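Local coordinates for protein transcriptional regulator, MerR-family (Cupriavidus metallidurans CH34, PDB 5GPE) that probably binds DNA as a MerR-family transcriptional regulator and selectively recognises lead(II), at residues B[8-13]-B[43-48]; B[49-54]-B[66-71]. One frame throughout, in Å; residues are numbered along the deposited sequence.

Contact 1: B[8-13]-B[43-48]; sequences GKKADC and VHLQRL
Cys-13, which faces Leu-48 with its sulfur, gives its backbone N to Gly-8 O at 2.9 Å. Asp-12 N bonds Lys-9 O. Asp-12 has a positive phi of 57°, and the two bonds form a Schellman motif at the end of helix 4-11. The turn brings Cys-13 back to the side where 43-48 lies.

The contact itself is apolar. Ala-11 CB touches two leucine methyls, Leu-45 CD1 and Leu-48 CD1, each at 3.7 Å. Leu-45 holds its CG anti to the backbone N (chi1 178°). Its CD1 lies against the helix backbone and touches Ala-11 N at 3.6 Å. Both Leu-45 methyls reach the base of Lys-10, CD1 at 3.9 Å from its CB and CD2 slightly farther. Beyond that base the Lys-10 chain leads away from the contact. Leu-48 also brings CB to within 3.9 Å of Ala-11 CB. Cys-13 SG is a looser neighbour of Leu-48 CD1, at 4.4 Å.

Leu-7 lies against both leucines, and Val-18 of helix 15-23 touches Cys-13 and Leu-48. Helix 42-56 is thereby packed against the helix-turn-helix of a MerR-type DNA-binding domain, formed by helices 4-11 and 15-23.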
loop_
_atom_site.group_PDB
_atom_site.type_symbol
_atom_site.label_atom_id
_atom_site.label_comp_id
_atom_site.label_asym_id
_atom_site.label_seq_id
_atom_site.Cartn_x
_atom_site.Cartn_y
_atom_site.Cartn_z
ATOM N N GLY B 8 -21.267 17.314 0.184
ATOM C CA GLY B 8 -20.047 17.024 -0.580
ATOM C C GLY B 8 -19.285 18.250 -1.054
ATOM O O GLY B 8 -18.063 18.335 -0.890
ATOM N N LYS B 9 -20.013 19.204 -1.624
ATOM C CA LYS B 9 -19.479 20.523 -1.992
ATOM C C LYS B 9 -18.789 21.219 -0.813
ATOM O O LYS B 9 -17.650 21.665 -0.921
ATOM C CB LYS B 9 -20.630 21.418 -2.530
ATOM C CG LYS B 9 -20.745 21.371 -4.063
ATOM C CD LYS B 9 -20.414 22.710 -4.703
ATOM C CE LYS B 9 -20.021 22.546 -6.190
ATOM N NZ LYS B 9 -20.962 21.752 -7.048
ATOM N N LYS B 10 -19.484 21.280 0.316
ATOM C CA LYS B 10 -18.959 21.933 1.528
ATOM C C LYS B 10 -17.756 21.219 2.148
ATOM O O LYS B 10 -16.876 21.870 2.704
ATOM C CB LYS B 10 -20.064 22.120 2.571
ATOM C CG LYS B 10 -20.847 23.401 2.371
ATOM C CD LYS B 10 -21.967 23.528 3.378
ATOM C CE LYS B 10 -22.457 24.973 3.468
ATOM N NZ LYS B 10 -23.872 25.063 3.905
ATOM N N ALA B 11 -17.728 19.892 2.055
ATOM C CA ALA B 11 -16.612 19.105 2.577
ATOM C C ALA B 11 -15.471 18.932 1.566
ATOM O O ALA B 11 -14.438 18.354 1.896
ATOM C CB ALA B 11 -17.109 17.747 3.043
ATOM N N ASP B 12 -15.663 19.435 0.344
ATOM C CA ASP B 12 -14.708 19.281 -0.755
ATOM C C ASP B 12 -14.415 17.789 -1.047
ATOM O O ASP B 12 -13.267 17.369 -1.168
ATOM C CB ASP B 12 -13.419 20.072 -0.473
ATOM C CG ASP B 12 -12.635 20.409 -1.742
ATOM O OD1 ASP B 12 -13.191 20.326 -2.859
ATOM O OD2 ASP B 12 -11.445 20.759 -1.627
ATOM N N CYS B 13 -15.481 17.001 -1.144
ATOM C CA CYS B 13 -15.368 15.600 -1.516
ATOM C C CYS B 13 -16.563 15.146 -2.345
ATOM O O CYS B 13 -17.612 15.799 -2.370
ATOM C CB CYS B 13 -15.194 14.723 -0.273
ATOM S SG CYS B 13 -16.686 14.434 0.693
ATOM N N VAL B 43 -23.135 18.851 11.767
ATOM C CA VAL B 43 -22.475 17.724 12.451
ATOM C C VAL B 43 -21.803 16.785 11.433
ATOM O O VAL B 43 -20.686 16.318 11.656
ATOM C CB VAL B 43 -23.459 16.933 13.348
ATOM C CG1 VAL B 43 -22.786 15.717 13.973
ATOM C CG2 VAL B 43 -24.017 17.824 14.457
ATOM N N HIS B 44 -22.501 16.512 10.331
ATOM C CA HIS B 44 -21.994 15.636 9.271
ATOM C C HIS B 44 -20.822 16.258 8.535
ATOM O O HIS B 44 -19.847 15.568 8.235
ATOM C CB HIS B 44 -23.086 15.275 8.266
ATOM C CG HIS B 44 -24.236 14.533 8.874
ATOM N ND1 HIS B 44 -25.297 15.172 9.476
ATOM C CD2 HIS B 44 -24.482 13.206 8.993
ATOM C CE1 HIS B 44 -26.150 14.277 9.935
ATOM N NE2 HIS B 44 -25.678 13.076 9.654
ATOM N N LEU B 45 -20.906 17.560 8.282
ATOM C CA LEU B 45 -19.805 18.306 7.678
ATOM C C LEU B 45 -18.542 18.231 8.544
ATOM O O LEU B 45 -17.468 17.901 8.046
ATOM C CB LEU B 45 -20.190 19.772 7.421
ATOM C CG LEU B 45 -19.105 20.696 6.835
ATOM C CD1 LEU B 45 -18.525 20.147 5.533
ATOM C CD2 LEU B 45 -19.656 22.102 6.616
ATOM N N GLN B 46 -18.677 18.518 9.837
ATOM C CA GLN B 46 -17.535 18.475 10.752
ATOM C C GLN B 46 -16.942 17.066 10.866
ATOM O O GLN B 46 -15.733 16.895 11.014
ATOM C CB GLN B 46 -17.906 19.011 12.140
ATOM C CG GLN B 46 -18.157 20.519 12.177
ATOM C CD GLN B 46 -17.041 21.319 11.509
ATOM O OE1 GLN B 46 -15.851 21.063 11.741
ATOM N NE2 GLN B 46 -17.416 22.260 10.642
ATOM N N ARG B 47 -17.782 16.053 10.726
ATOM C CA ARG B 47 -17.351 14.676 10.739
ATOM C C ARG B 47 -16.508 14.381 9.498
ATOM O O ARG B 47 -15.472 13.835 9.585
ATOM C CB ARG B 47 -18.547 13.770 10.767
ATOM C CG ARG B 47 -18.245 12.332 10.493
ATOM C CD ARG B 47 -17.446 11.796 11.609
ATOM N NE ARG B 47 -18.067 11.911 12.904
ATOM C CZ ARG B 47 -18.824 10.993 13.466
ATOM N NH1 ARG B 47 -19.128 9.903 12.846
ATOM N NH2 ARG B 47 -19.270 11.192 14.672
ATOM N N LEU B 48 -16.973 14.794 8.351
ATOM C CA LEU B 48 -16.237 14.609 7.101
ATOM C C LEU B 48 -14.883 15.296 7.106
ATOM O O LEU B 48 -13.895 14.733 6.631
ATOM C CB LEU B 48 -17.053 15.087 5.900
ATOM C CG LEU B 48 -18.222 14.194 5.483
ATOM C CD1 LEU B 48 -19.059 14.884 4.423
ATOM C CD2 LEU B 48 -17.675 12.857 4.998
#

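Contact 2: B[49-54]-B[66-71]; sequences LFIRRC and QLLNLR
Helix segments 49-54 and 66-71 run roughly antiparallel, with 138° between their directions, and their axes come within 11.6 Å. They belong to a helical hairpin of the MerR-type domain, helix 42-56 followed by helix 61-71. The nearest CA atoms are those of Ile-51 and Leu-68, 8.7 Å apart, so side chains fill the gap.

Phe-50 does most of the filling. Its CG is anti to the backbone N, and the ring reaches across to the second helix. Leu-67 meets its edge, with CB near the ring plane and 4.1 Å from Phe-50 CZ. Leu-68 slides past it in the opposite direction, with CD2 oblique to the ring and 3.6 Å from Phe-50 CD1. Cys-54 SG packs on Leu-67 CD1 at 3.9 Å. Ile-51 makes a marginal contact with Leu-68.

The second subunit also packs here: its Leu-128 touches Phe-50 and Cys-54, and its Leu-125 touches Leu-67.

Arg-71 passes over one face of the Phe-50 ring, running opposite to it. The contact is a CH-pi interaction, with Arg-71 CD 4.1 Å from the ring centroid and 21° off the normal. The guanidinium is tilted 46° from the ring plane, and Arg-71 NH1 lies 3.7 Å from Phe-50 CD2.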
loop_
_atom_site.group_PDB
_atom_site.type_symbol
_atom_site.label_atom_id
_atom_site.label_comp_id
_atom_site.label_asym_id
_atom_site.label_seq_id
_atom_site.Cartn_x
_atom_site.Cartn_y
_atom_site.Cartn_z
ATOM N N LEU B 49 -14.834 16.494 7.679
ATOM C CA LEU B 49 -13.576 17.204 7.818
ATOM C C LEU B 49 -12.609 16.461 8.751
ATOM O O LEU B 49 -11.418 16.386 8.463
ATOM C CB LEU B 49 -13.801 18.645 8.279
ATOM C CG LEU B 49 -14.613 19.523 7.319
ATOM C CD1 LEU B 49 -14.791 20.921 7.903
ATOM C CD2 LEU B 49 -13.994 19.616 5.929
ATOM N N PHE B 50 -13.127 15.904 9.844
ATOM C CA PHE B 50 -12.335 15.095 10.780
ATOM C C PHE B 50 -11.756 13.884 10.063
ATOM O O PHE B 50 -10.573 13.613 10.164
ATOM C CB PHE B 50 -13.204 14.641 11.977
ATOM C CG PHE B 50 -12.472 13.802 12.995
ATOM C CD1 PHE B 50 -12.362 12.420 12.839
ATOM C CD2 PHE B 50 -11.902 14.385 14.120
ATOM C CE1 PHE B 50 -11.688 11.653 13.781
ATOM C CE2 PHE B 50 -11.238 13.625 15.061
ATOM C CZ PHE B 50 -11.117 12.258 14.889
ATOM N N ILE B 51 -12.594 13.185 9.316
ATOM C CA ILE B 51 -12.174 12.027 8.512
ATOM C C ILE B 51 -11.085 12.412 7.493
ATOM O O ILE B 51 -10.085 11.703 7.356
ATOM C CB ILE B 51 -13.369 11.370 7.777
ATOM C CG1 ILE B 51 -14.333 10.742 8.795
ATOM C CG2 ILE B 51 -12.897 10.283 6.806
ATOM C CD1 ILE B 51 -15.689 10.414 8.228
ATOM N N ARG B 52 -11.265 13.516 6.800
ATOM C CA ARG B 52 -10.329 14.016 5.826
ATOM C C ARG B 52 -8.966 14.249 6.455
ATOM O O ARG B 52 -8.004 13.863 5.911
ATOM C CB ARG B 52 -10.822 15.314 5.151
ATOM C CG ARG B 52 -9.838 15.972 4.192
ATOM C CD ARG B 52 -9.798 17.494 4.328
ATOM N NE ARG B 52 -10.901 18.057 3.597
ATOM C CZ ARG B 52 -11.234 19.343 3.541
ATOM N NH1 ARG B 52 -10.548 20.248 4.215
ATOM N NH2 ARG B 52 -12.254 19.698 2.814
ATOM N N ARG B 53 -8.926 14.881 7.611
ATOM C CA ARG B 53 -7.641 15.164 8.282
ATOM C C ARG B 53 -6.941 13.879 8.738
ATOM O O ARG B 53 -5.715 13.769 8.650
ATOM C CB ARG B 53 -7.823 16.122 9.450
ATOM C CG ARG B 53 -8.278 17.521 9.025
ATOM C CD ARG B 53 -8.569 18.397 10.225
ATOM N NE ARG B 53 -9.321 19.585 9.825
ATOM C CZ ARG B 53 -10.573 19.886 10.178
ATOM N NH1 ARG B 53 -11.295 19.105 10.985
ATOM N NH2 ARG B 53 -11.113 21.003 9.708
ATOM N N CYS B 54 -7.724 12.915 9.224
ATOM C CA CYS B 54 -7.183 11.621 9.614
ATOM C C CYS B 54 -6.576 10.879 8.428
ATOM O O CYS B 54 -5.477 10.314 8.534
ATOM C CB CYS B 54 -8.251 10.747 10.247
ATOM S SG CYS B 54 -8.801 11.285 11.868
ATOM N N GLN B 66 -11.932 3.833 15.349
ATOM C CA GLN B 66 -11.475 3.875 16.758
ATOM C C GLN B 66 -11.446 5.302 17.304
ATOM O O GLN B 66 -11.992 5.562 18.376
ATOM C CB GLN B 66 -10.071 3.204 16.989
ATOM C CG GLN B 66 -10.175 1.689 16.982
ATOM C CD GLN B 66 -8.870 0.974 17.333
ATOM O OE1 GLN B 66 -7.846 1.597 17.630
ATOM N NE2 GLN B 66 -8.923 -0.349 17.340
ATOM N N LEU B 67 -10.876 6.228 16.531
ATOM C CA LEU B 67 -10.824 7.637 16.950
ATOM C C LEU B 67 -12.207 8.265 17.079
ATOM O O LEU B 67 -12.471 8.982 18.052
ATOM C CB LEU B 67 -9.979 8.475 15.989
ATOM C CG LEU B 67 -8.487 8.162 15.980
ATOM C CD1 LEU B 67 -7.841 8.904 14.836
ATOM C CD2 LEU B 67 -7.828 8.551 17.284
ATOM N N LEU B 68 -13.085 7.985 16.107
ATOM C CA LEU B 68 -14.469 8.473 16.150
ATOM C C LEU B 68 -15.223 7.962 17.387
ATOM O O LEU B 68 -15.973 8.713 18.015
ATOM C CB LEU B 68 -15.228 8.103 14.866
ATOM C CG LEU B 68 -14.822 8.878 13.601
ATOM C CD1 LEU B 68 -15.460 8.263 12.372
ATOM C CD2 LEU B 68 -15.203 10.349 13.699
ATOM N N ASN B 69 -15.052 6.683 17.705
ATOM C CA ASN B 69 -15.699 6.088 18.888
ATOM C C ASN B 69 -15.254 6.762 20.199
ATOM O O ASN B 69 -16.079 7.050 21.064
ATOM C CB ASN B 69 -15.460 4.572 18.946
ATOM C CG ASN B 69 -16.350 3.786 17.970
ATOM O OD1 ASN B 69 -17.413 4.244 17.529
ATOM N ND2 ASN B 69 -15.919 2.574 17.649
ATOM N N LEU B 70 -13.963 7.071 20.302
ATOM C CA LEU B 70 -13.431 7.844 21.429
ATOM C C LEU B 70 -13.904 9.323 21.425
ATOM O O LEU B 70 -14.274 9.871 22.481
ATOM C CB LEU B 70 -11.919 7.797 21.429
ATOM C CG LEU B 70 -11.386 6.410 21.788
ATOM C CD1 LEU B 70 -9.982 6.200 21.239
ATOM C CD2 LEU B 70 -11.446 6.178 23.294
ATOM N N ARG B 71 -13.934 9.952 20.255
ATOM C CA ARG B 71 -14.506 11.319 20.110
ATOM C C ARG B 71 -15.976 11.383 20.577
ATOM O O ARG B 71 -16.401 12.355 21.199
ATOM C CB ARG B 71 -14.363 11.796 18.652
ATOM C CG ARG B 71 -14.953 13.157 18.290
ATOM C CD ARG B 71 -14.621 13.535 16.842
ATOM N NE ARG B 71 -15.726 14.197 16.118
ATOM C CZ ARG B 71 -15.727 15.428 15.594
ATOM N NH1 ARG B 71 -14.675 16.243 15.693
ATOM N NH2 ARG B 71 -16.818 15.854 14.957
#

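In the fold
Contacts 1 and 2 share helix 42-56, and their centres are 13 Å apart. The first half of the helix packs on helix 4-11, and the part that follows packs on helix 61-71. A probable hydrogen bond joins them directly: Ala-11 O of contact 1 lies 2.7 Å from Arg-52 NH2 of contact 2. Arg-47 NE also packs on Leu-68 CD2 at 3.4 Å. In contact 2 the side chain of Leu-67 is about 8 Å from a bound lead ion. Cys-113 and Cys-122 are lead ligands in this structure. Helix 42-56 thus joins the helix-turn-helix to helix 61-71, and contact 2 also meets the second subunit.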